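Local coordinates for protein type I modular polyketide synthase (Streptomyces albus subsp. albus, PDB 6IYT) that probably loads an alpha-substituted malonyl extender unit, such as ethylmalonyl, from coenzyme A onto the acyl carrier protein during salinomycin assembly, at residues K120-F125 with V204-V210; G387-F391 with E414-Q418. All coordinates share one frame; numbering follows the deposited sequence.

Contact 1: K120-F125 with V204-V210; sequences KTVFVF and VVPDAVV
The ring of Phe-123 has Pro-206 laid over one face, a CH-pi contact in which Pro-206 CD stands 3.9 Å from the ring centroid, 11° off the normal. The carbonyl O of Val-204 approaches the same ring obliquely, and CG2 of Thr-121 lies in plane at its edge. Phe-125 meets the other segment by its edge: CE1 of Phe-125 comes to 4.1 Å from CG1 of Val-209, and Val-210 O lies near the ring plane. Both rings belong to the first strand of the parallel sheet of the alpha/beta-hydrolase-like acyltransferase core, a sheet flanked by helices. The neighbouring segment 204-210 runs on toward a Gly-211, Ser-213, Gly-215 pattern consistent with a nucleophile elbow, and Phe-125 also packs on Ala-218 and Ala-219 of the helix that follows. Between the strands the ladder alternates in the parallel manner. Phe-123 N gives its hydrogen to Ala-208 O, Val-210 N returns one to Phe-123 O at 2.9 Å, and Phe-125 N bonds to Val-210 O. On the sheet face away from the rings, Val-122 has CG2 trans to its own N, from where it reaches CG2 of Val-210 at 3.6 Å. Asp-207 fastens the start of the ladder by gripping Thr-121 twice. Asp-207 N binds Thr-121 O at 2.8 Å, while Asp-207 OD2 takes the hydrogen of Thr-121 N on its anti side, 3.0 Å away and 18° out of the carboxylate plane.

Contact 2: G387-F391 with E414-Q418; sequences GFDVF and EVLAQ
CG of Phe-391 (chi1 -70°) and CG1 of Val-415 (chi1 -53°) both lie beside their own backbone N, and these torsions bring the two side chains together. Val-415 lies just ahead of strand 416-418, which runs parallel to 388-391. The Phe-391 ring thereby extends toward Val-415: its CE1 lies 4.1 Å from Val-415 CB and as close to Val-415 CG1, in an oblique approach. Leu-416 O sits near the ring plane at the edge, 3.8 Å from Phe-391 CD1. On the reverse face of the sheet, Val-390 and Leu-416 run side by side, and Val-390 CG1 and Leu-416 CD2 are 4.2 Å apart.

Three backbone bonds set the register. Leu-416 N binds Asp-389 O at 2.8 Å; Phe-391 N binds Leu-416 O, and Gln-418 N binds Phe-391 O at 2.9 Å. Asp-389 lends CB to the packing against Val-415 CG1, but its carboxylate turns elsewhere, OD1 to Gly-119 N and OD2 to Ser-118 N, which tethers the loop ahead of strand 120-125.

With helix 401-411 between them the strands make a beta-alpha-beta unit, and Ile-404 of that helix touches both Phe-391 and Ala-417. Leu-383 and Ile-384 of helix 376-385 also pack on Phe-391, while strand 416-418 ends the sheet on this side and strand 120-125 flanks 388-391 on the other.

How the contacts relate
Following the chain from the N terminus, strand 120-125 enters first, and contact 1 closes a largely helical excursion of 78 residues when 204-210 returns beside it. The chain then builds the separate mixed sheet before coming back as strand 388-393, and contact 2 closes a short loop through helix 401-411. The two closures are in series, neither nested nor crossed, yet their centres lie only about 10 Å apart. Strand 388-393 settles against the far side of 120-125, with probable hydrogen bonds from Val-122 N to Val-390 O and from Lys-120 N to Gly-387 O. Together they give one parallel sheet, ordered 208-211, 120-125, 388-393, 416-418.

Contact 1: K120-F125 with V204-V210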
loop_
_atom_site.group_PDB
_atom_site.type_symbol
_atom_site.label_atom_id
_atom_site.label_comp_id
_atom_site.label_asym_id
_atom_site.label_seq_id
_atom_site.Cartn_x
_atom_site.Cartn_y
_atom_site.Cartn_z
ATOM N N LYS A 120 -15.242 -6.530 6.172
ATOM C CA LYS A 120 -14.982 -5.155 5.816
ATOM C C LYS A 120 -13.558 -4.968 5.276
ATOM O O LYS A 120 -12.674 -5.805 5.508
ATOM C CB LYS A 120 -15.219 -4.278 7.010
ATOM C CG LYS A 120 -16.691 -4.249 7.418
ATOM C CD LYS A 120 -16.861 -3.853 8.876
ATOM C CE LYS A 120 -16.776 -2.363 9.047
ATOM N NZ LYS A 120 -17.523 -1.921 10.258
ATOM N N THR A 121 -13.347 -3.823 4.640
ATOM C CA THR A 121 -12.097 -3.498 3.935
ATOM C C THR A 121 -11.445 -2.324 4.618
ATOM O O THR A 121 -12.116 -1.317 4.915
ATOM C CB THR A 121 -12.374 -3.091 2.472
ATOM O OG1 THR A 121 -12.898 -4.211 1.739
ATOM C CG2 THR A 121 -11.122 -2.592 1.810
ATOM N N VAL A 122 -10.170 -2.482 4.977
ATOM C CA VAL A 122 -9.387 -1.390 5.492
ATOM C C VAL A 122 -8.208 -1.101 4.588
ATOM O O VAL A 122 -7.587 -2.019 4.076
ATOM C CB VAL A 122 -8.900 -1.691 6.928
ATOM C CG1 VAL A 122 -8.175 -3.026 7.001
ATOM C CG2 VAL A 122 -8.046 -0.584 7.441
ATOM N N PHE A 123 -7.974 0.188 4.306
ATOM C CA PHE A 123 -6.780 0.579 3.570
ATOM C C PHE A 123 -5.641 0.885 4.513
ATOM O O PHE A 123 -5.819 1.609 5.534
ATOM C CB PHE A 123 -7.030 1.772 2.669
ATOM C CG PHE A 123 -7.629 1.408 1.327
ATOM C CD1 PHE A 123 -8.598 0.421 1.225
ATOM C CD2 PHE A 123 -7.211 2.028 0.188
ATOM C CE1 PHE A 123 -9.108 0.057 -0.017
ATOM C CE2 PHE A 123 -7.740 1.683 -1.061
ATOM C CZ PHE A 123 -8.698 0.702 -1.141
ATOM N N VAL A 124 -4.477 0.376 4.139
ATOM C CA VAL A 124 -3.273 0.388 4.960
ATOM C C VAL A 124 -2.230 1.278 4.252
ATOM O O VAL A 124 -1.897 1.065 3.106
ATOM C CB VAL A 124 -2.688 -1.019 5.113
ATOM C CG1 VAL A 124 -1.406 -0.996 5.940
ATOM C CG2 VAL A 124 -3.720 -1.960 5.712
ATOM N N PHE A 125 -1.662 2.209 5.002
ATOM C CA PHE A 125 -0.723 3.187 4.473
ATOM C C PHE A 125 0.565 3.123 5.268
ATOM O O PHE A 125 0.618 3.569 6.432
ATOM C CB PHE A 125 -1.331 4.585 4.599
ATOM C CG PHE A 125 -2.575 4.773 3.794
ATOM C CD1 PHE A 125 -3.827 4.428 4.324
ATOM C CD2 PHE A 125 -2.504 5.168 2.453
ATOM C CE1 PHE A 125 -4.980 4.578 3.556
ATOM C CE2 PHE A 125 -3.645 5.292 1.689
ATOM C CZ PHE A 125 -4.871 4.948 2.220
ATOM N N VAL A 204 -13.255 -0.549 -5.127
ATOM C CA VAL A 204 -12.657 -1.064 -3.881
ATOM C C VAL A 204 -12.262 0.113 -3.032
ATOM O O VAL A 204 -11.398 0.939 -3.442
ATOM C CB VAL A 204 -11.444 -1.980 -4.156
ATOM C CG1 VAL A 204 -10.763 -2.415 -2.857
ATOM C CG2 VAL A 204 -11.876 -3.202 -4.935
ATOM N N VAL A 205 -13.035 0.315 -1.964
ATOM C CA VAL A 205 -12.909 1.509 -1.135
ATOM C C VAL A 205 -12.804 1.147 0.335
ATOM O O VAL A 205 -13.326 0.111 0.774
ATOM C CB VAL A 205 -14.106 2.495 -1.340
ATOM C CG1 VAL A 205 -14.109 3.072 -2.748
ATOM C CG2 VAL A 205 -15.434 1.837 -1.031
ATOM N N PRO A 206 -12.165 2.011 1.124
ATOM C CA PRO A 206 -11.994 1.699 2.560
ATOM C C PRO A 206 -13.256 1.941 3.368
ATOM O O PRO A 206 -14.012 2.875 3.065
ATOM C CB PRO A 206 -10.917 2.690 2.999
ATOM C CG PRO A 206 -11.044 3.810 2.059
ATOM C CD PRO A 206 -11.359 3.158 0.730
ATOM N N ASP A 207 -13.553 1.002 4.266
ATOM C CA ASP A 207 -14.522 1.213 5.348
ATOM C C ASP A 207 -13.833 1.837 6.556
ATOM O O ASP A 207 -14.502 2.360 7.490
ATOM C CB ASP A 207 -15.169 -0.130 5.761
ATOM C CG ASP A 207 -15.922 -0.806 4.604
ATOM O OD1 ASP A 207 -16.744 -0.115 3.971
ATOM O OD2 ASP A 207 -15.654 -2.005 4.300
ATOM N N ALA A 208 -12.518 1.744 6.571
ATOM C CA ALA A 208 -11.677 2.359 7.586
ATOM C C ALA A 208 -10.288 2.532 6.989
ATOM O O ALA A 208 -9.952 1.859 6.009
ATOM C CB ALA A 208 -11.600 1.499 8.808
ATOM N N VAL A 209 -9.440 3.296 7.665
ATOM C CA VAL A 209 -8.042 3.440 7.244
ATOM C C VAL A 209 -7.112 3.262 8.431
ATOM O O VAL A 209 -7.532 3.430 9.566
ATOM C CB VAL A 209 -7.756 4.805 6.620
ATOM C CG1 VAL A 209 -8.585 5.024 5.361
ATOM C CG2 VAL A 209 -7.992 5.919 7.640
ATOM N N VAL A 210 -5.903 2.750 8.155
ATOM C CA VAL A 210 -4.847 2.615 9.177
ATOM C C VAL A 210 -3.531 2.984 8.554
ATOM O O VAL A 210 -3.225 2.585 7.419
ATOM C CB VAL A 210 -4.736 1.196 9.732
ATOM C CG1 VAL A 210 -3.768 1.156 10.896
ATOM C CG2 VAL A 210 -6.078 0.686 10.164
#

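Contact 2: G387-F391 with E414-Q418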
loop_
_atom_site.group_PDB
_atom_site.type_symbol
_atom_site.label_atom_id
_atom_site.label_comp_id
_atom_site.label_asym_id
_atom_site.label_seq_id
_atom_site.Cartn_x
_atom_site.Cartn_y
_atom_site.Cartn_z
ATOM N N GLY A 387 -14.258 -7.201 12.413
ATOM C CA GLY A 387 -14.874 -7.842 11.267
ATOM C C GLY A 387 -14.252 -7.429 9.939
ATOM O O GLY A 387 -14.924 -7.503 8.894
ATOM N N PHE A 388 -13.013 -6.903 9.992
ATOM C CA PHE A 388 -12.221 -6.612 8.758
ATOM C C PHE A 388 -11.472 -7.857 8.309
ATOM O O PHE A 388 -10.766 -8.482 9.091
ATOM C CB PHE A 388 -11.231 -5.449 8.998
ATOM C CG PHE A 388 -11.888 -4.116 9.174
ATOM C CD1 PHE A 388 -12.482 -3.765 10.367
ATOM C CD2 PHE A 388 -11.980 -3.229 8.095
ATOM C CE1 PHE A 388 -13.093 -2.529 10.521
ATOM C CE2 PHE A 388 -12.578 -2.012 8.237
ATOM C CZ PHE A 388 -13.185 -1.674 9.444
ATOM N N ASP A 389 -11.663 -8.263 7.055
ATOM C CA ASP A 389 -10.802 -9.308 6.497
ATOM C C ASP A 389 -10.223 -8.987 5.126
ATOM O O ASP A 389 -9.637 -9.847 4.501
ATOM C CB ASP A 389 -11.523 -10.689 6.476
ATOM C CG ASP A 389 -12.712 -10.728 5.520
ATOM O OD1 ASP A 389 -13.036 -9.673 4.905
ATOM O OD2 ASP A 389 -13.399 -11.789 5.456
ATOM N N VAL A 390 -10.277 -7.726 4.713
ATOM C CA VAL A 390 -9.633 -7.320 3.489
ATOM C C VAL A 390 -8.772 -6.125 3.847
ATOM O O VAL A 390 -9.295 -5.075 4.219
ATOM C CB VAL A 390 -10.652 -6.898 2.368
ATOM C CG1 VAL A 390 -9.920 -6.386 1.128
ATOM C CG2 VAL A 390 -11.564 -8.079 1.983
ATOM N N PHE A 391 -7.469 -6.285 3.661
ATOM C CA PHE A 391 -6.504 -5.257 4.001
ATOM C C PHE A 391 -5.798 -4.908 2.733
ATOM O O PHE A 391 -5.113 -5.766 2.163
ATOM C CB PHE A 391 -5.464 -5.788 4.999
ATOM C CG PHE A 391 -6.015 -6.042 6.396
ATOM C CD1 PHE A 391 -6.857 -7.108 6.640
ATOM C CD2 PHE A 391 -5.601 -5.282 7.466
ATOM C CE1 PHE A 391 -7.286 -7.392 7.932
ATOM C CE2 PHE A 391 -6.154 -5.474 8.726
ATOM C CZ PHE A 391 -7.000 -6.537 8.954
ATOM N N GLU A 414 -8.542 -16.159 8.884
ATOM C CA GLU A 414 -8.033 -15.920 7.525
ATOM C C GLU A 414 -8.410 -14.533 7.072
ATOM O O GLU A 414 -9.580 -14.162 7.136
ATOM C CB GLU A 414 -8.642 -16.914 6.555
ATOM C CG GLU A 414 -7.737 -18.085 6.215
ATOM C CD GLU A 414 -7.857 -18.497 4.761
ATOM O OE1 GLU A 414 -8.785 -18.004 4.071
ATOM O OE2 GLU A 414 -7.006 -19.285 4.297
ATOM N N VAL A 415 -7.434 -13.779 6.562
ATOM C CA VAL A 415 -7.722 -12.476 5.933
ATOM C C VAL A 415 -6.979 -12.356 4.597
ATOM O O VAL A 415 -6.099 -13.164 4.306
ATOM C CB VAL A 415 -7.283 -11.297 6.837
ATOM C CG1 VAL A 415 -7.886 -11.430 8.221
ATOM C CG2 VAL A 415 -5.759 -11.223 6.933
ATOM N N LEU A 416 -7.398 -11.395 3.755
ATOM C CA LEU A 416 -6.635 -11.053 2.549
ATOM C C LEU A 416 -5.759 -9.844 2.835
ATOM O O LEU A 416 -6.243 -8.833 3.350
ATOM C CB LEU A 416 -7.572 -10.742 1.397
ATOM C CG LEU A 416 -6.924 -10.143 0.150
ATOM C CD1 LEU A 416 -6.059 -11.146 -0.571
ATOM C CD2 LEU A 416 -8.003 -9.598 -0.768
ATOM N N ALA A 417 -4.468 -10.005 2.613
ATOM C CA ALA A 417 -3.512 -8.915 2.741
ATOM C C ALA A 417 -2.872 -8.657 1.395
ATOM O O ALA A 417 -2.130 -9.494 0.873
ATOM C CB ALA A 417 -2.461 -9.269 3.782
ATOM N N GLN A 418 -3.298 -7.584 0.761
ATOM C CA GLN A 418 -3.072 -7.385 -0.645
ATOM C C GLN A 418 -2.298 -6.094 -0.825
ATOM O O GLN A 418 -2.718 -5.075 -0.347
ATOM C CB GLN A 418 -4.409 -7.277 -1.349
ATOM C CG GLN A 418 -4.281 -7.004 -2.803
ATOM C CD GLN A 418 -3.634 -8.118 -3.504
ATOM O OE1 GLN A 418 -4.063 -9.260 -3.369
ATOM N NE2 GLN A 418 -2.526 -7.840 -4.187
#